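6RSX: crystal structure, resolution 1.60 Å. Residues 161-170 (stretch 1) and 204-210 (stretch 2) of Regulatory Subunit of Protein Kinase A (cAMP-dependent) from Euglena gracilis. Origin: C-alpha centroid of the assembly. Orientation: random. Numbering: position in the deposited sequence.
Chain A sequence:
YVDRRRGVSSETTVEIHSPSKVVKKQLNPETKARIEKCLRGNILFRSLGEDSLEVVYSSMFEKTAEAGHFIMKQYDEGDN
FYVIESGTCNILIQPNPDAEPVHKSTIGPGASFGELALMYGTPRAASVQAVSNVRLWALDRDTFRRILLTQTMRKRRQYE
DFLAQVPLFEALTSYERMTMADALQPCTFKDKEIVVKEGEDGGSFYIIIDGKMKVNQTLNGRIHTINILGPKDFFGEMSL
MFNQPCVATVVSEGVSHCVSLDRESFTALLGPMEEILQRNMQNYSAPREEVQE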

# COMPACT_ATOMS: atom_id res chain seq x y z
N ASP A 161 -15.29 -0.68 -4.90
CA ASP A 161 -16.52 -0.63 -4.12
C ASP A 161 -16.25 -0.88 -2.64
O ASP A 161 -16.76 -0.15 -1.77
CB ASP A 161 -17.53 -1.66 -4.66
CG ASP A 161 -18.02 -1.32 -6.05
OD1 ASP A 161 -17.93 -0.13 -6.44
OD2 ASP A 161 -18.49 -2.24 -6.76
N PHE A 162 -15.44 -1.90 -2.33
CA PHE A 162 -15.16 -2.22 -0.94
C PHE A 162 -14.58 -1.01 -0.21
O PHE A 162 -15.06 -0.62 0.86
CB PHE A 162 -14.20 -3.41 -0.86
CG PHE A 162 -13.90 -3.87 0.55
CD1 PHE A 162 -14.88 -4.46 1.31
CD2 PHE A 162 -12.64 -3.70 1.10
CE1 PHE A 162 -14.61 -4.89 2.62
CE2 PHE A 162 -12.36 -4.13 2.39
CZ PHE A 162 -13.35 -4.71 3.15
N LEU A 163 -13.54 -0.39 -0.78
CA LEU A 163 -12.87 0.71 -0.10
C LEU A 163 -13.78 1.92 0.05
O LEU A 163 -13.66 2.67 1.03
CB LEU A 163 -11.59 1.08 -0.84
CG LEU A 163 -10.61 -0.09 -0.98
CD1 LEU A 163 -9.46 0.20 -1.96
CD2 LEU A 163 -10.09 -0.48 0.37
N ALA A 164 -14.72 2.10 -0.88
CA ALA A 164 -15.65 3.22 -0.78
C ALA A 164 -16.71 3.02 0.31
O ALA A 164 -17.25 4.02 0.80
CB ALA A 164 -16.33 3.47 -2.12
N GLN A 165 -17.01 1.78 0.70
CA GLN A 165 -18.11 1.53 1.62
C GLN A 165 -17.68 0.96 2.97
O GLN A 165 -18.53 0.57 3.77
CB GLN A 165 -19.13 0.58 0.97
CG GLN A 165 -18.68 -0.86 0.93
CD GLN A 165 -19.43 -1.67 -0.11
OE1 GLN A 165 -20.18 -1.12 -0.92
NE2 GLN A 165 -19.22 -2.99 -0.09
N VAL A 166 -16.38 0.91 3.27
CA VAL A 166 -15.89 0.47 4.57
C VAL A 166 -15.60 1.70 5.41
O VAL A 166 -14.76 2.52 5.02
CB VAL A 166 -14.64 -0.41 4.43
CG1 VAL A 166 -14.01 -0.65 5.82
CG2 VAL A 166 -14.98 -1.72 3.75
N PRO A 167 -16.25 1.86 6.59
CA PRO A 167 -16.06 3.09 7.36
C PRO A 167 -14.61 3.40 7.66
O PRO A 167 -14.23 4.57 7.75
CB PRO A 167 -16.84 2.81 8.66
CG PRO A 167 -17.93 1.87 8.19
CD PRO A 167 -17.30 0.99 7.15
N LEU A 168 -13.78 2.37 7.84
CA LEU A 168 -12.37 2.59 8.15
C LEU A 168 -11.72 3.51 7.12
O LEU A 168 -10.84 4.31 7.46
CB LEU A 168 -11.64 1.25 8.19
CG LEU A 168 -10.13 1.33 8.42
CD1 LEU A 168 -9.81 1.94 9.77
CD2 LEU A 168 -9.47 -0.03 8.23
N PHE A 169 -12.13 3.39 5.87
CA PHE A 169 -11.47 4.10 4.78
C PHE A 169 -12.18 5.40 4.40
O PHE A 169 -11.87 5.98 3.35
CB PHE A 169 -11.37 3.18 3.56
CG PHE A 169 -10.54 1.95 3.82
CD1 PHE A 169 -9.27 2.06 4.35
CD2 PHE A 169 -11.05 0.69 3.55
CE1 PHE A 169 -8.50 0.94 4.59
CE2 PHE A 169 -10.28 -0.45 3.79
CZ PHE A 169 -9.00 -0.31 4.31
N GLU A 170 -13.09 5.89 5.24
CA GLU A 170 -13.93 7.02 4.84
C GLU A 170 -13.11 8.25 4.47
O GLU A 170 -13.49 9.00 3.58
CB GLU A 170 -14.91 7.36 5.97
CG GLU A 170 -14.30 8.21 7.03
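Stretch 2 (204-210) SFYIIID

Stretch 2 is extended from Ser 204 and turns a corner at Ile 209; it is packed obliquely against the end of a helix and the loop and 3-10 turn that follow it. The chains run in opposing order: the early residue Phe 162 lies nearest Ile 209, the later Leu 168 nearest Ile 207, with CA atoms 8.2 Å and 9.0 Å apart. At that spacing side chains carry nearly all of the contact, and no hydrogen bond crosses it; stretch 1 ties its own turn instead, Phe 169 N giving to Val 166 O at 2.9 Å.

The strand's alternation sets the pattern. Phe 205 and Ile 207 point their CB atoms toward stretch 1, while Ile 208 points away and Tyr 206 makes no contact. Ile 207 is the hub, meeting four residues. Its CG2 lies 3.8 Å from Phe 162 CZ and 4.4 Å from Val 166 CG1, its CG1 4.0 Å from Leu 168 CD2, and its CD1 4.1 Å from Phe 169 CZ. Chi1 is m, but chi2, at 98°, sits between wells, and in this conformation CD1 reaches the Phe 169 ring.

Phe 162, chi1 t, extends from the helix so that its CZ reaches Ile 207, Ile 208 and Ile 209. Ile 207 CG2 and the backbone O of Ile 208 sit at the ring edge, the latter 4.1 Å from Phe 162 CZ, whereas Ile 209 CG1 covers one face, 4.3 Å from the ring centroid in a CH-pi contact. Ile 209 achieves this from a sideways CB, at the corner where the chain turns.

Leu 168, in the t, p rotamer, places CD2 3.7 Å from Phe 205 CZ, at that ring's edge. Phe 169 starts sideways, yet chi1 m brings its ring end nearer. The rule is compact: one isoleucine pointed at the other stretch meets four apolar side chains from helix, loop and turn, with Phe 205 and Ile 209 making further contacts with Leu 168 and Phe 162.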

# COMPACT_ATOMS: atom_id res chain seq x y z
N SER A 204 0.37 -8.40 11.02
CA SER A 204 -0.48 -7.78 10.01
C SER A 204 -1.75 -7.22 10.62
O SER A 204 -2.15 -7.55 11.76
CB SER A 204 -0.83 -8.78 8.90
OG SER A 204 0.34 -9.20 8.23
N PHE A 205 -2.38 -6.35 9.84
CA PHE A 205 -3.64 -5.70 10.13
C PHE A 205 -4.69 -6.26 9.17
O PHE A 205 -4.41 -6.42 7.98
CB PHE A 205 -3.48 -4.18 9.95
CG PHE A 205 -4.75 -3.41 10.08
CD1 PHE A 205 -5.40 -3.30 11.30
CD2 PHE A 205 -5.33 -2.80 8.97
CE1 PHE A 205 -6.59 -2.58 11.42
CE2 PHE A 205 -6.51 -2.08 9.08
CZ PHE A 205 -7.14 -1.96 10.30
N TYR A 206 -5.88 -6.55 9.69
CA TYR A 206 -6.87 -7.28 8.90
C TYR A 206 -8.18 -6.52 8.84
O TYR A 206 -8.62 -5.94 9.85
CB TYR A 206 -7.13 -8.66 9.52
CG TYR A 206 -5.91 -9.53 9.48
CD1 TYR A 206 -4.95 -9.43 10.49
CD2 TYR A 206 -5.71 -10.43 8.42
CE1 TYR A 206 -3.80 -10.25 10.44
CE2 TYR A 206 -4.59 -11.23 8.38
CZ TYR A 206 -3.65 -11.13 9.39
OH TYR A 206 -2.53 -11.92 9.35
N ILE A 207 -8.83 -6.56 7.68
CA ILE A 207 -10.20 -6.09 7.52
C ILE A 207 -11.04 -7.25 7.01
O ILE A 207 -10.68 -7.90 6.02
CB ILE A 207 -10.30 -4.89 6.54
CG1 ILE A 207 -9.31 -3.78 6.91
CG2 ILE A 207 -11.72 -4.32 6.54
CD1 ILE A 207 -8.04 -3.84 6.08
N ILE A 208 -12.17 -7.50 7.67
CA ILE A 208 -13.03 -8.61 7.29
C ILE A 208 -13.91 -8.20 6.11
O ILE A 208 -14.61 -7.18 6.17
CB ILE A 208 -13.90 -9.04 8.48
CG1 ILE A 208 -12.97 -9.38 9.65
CG2 ILE A 208 -14.80 -10.20 8.05
CD1 ILE A 208 -13.69 -9.46 10.99
N ILE A 209 -13.89 -9.01 5.05
CA ILE A 209 -14.82 -8.83 3.94
C ILE A 209 -16.11 -9.59 4.25
O ILE A 209 -17.20 -9.01 4.23
CB ILE A 209 -14.22 -9.31 2.61
CG1 ILE A 209 -12.95 -8.50 2.30
CG2 ILE A 209 -15.24 -9.14 1.50
CD1 ILE A 209 -12.13 -9.09 1.17
N ASP A 210 -16.01 -10.88 4.51
CA ASP A 210 -17.16 -11.67 4.92
C ASP A 210 -16.71 -12.67 5.97
O ASP A 210 -15.53 -12.98 6.10
CB ASP A 210 -17.83 -12.38 3.72
CG ASP A 210 -16.86 -13.22 2.90
OD1 ASP A 210 -16.56 -14.36 3.31
OD2 ASP A 210 -16.42 -12.75 1.83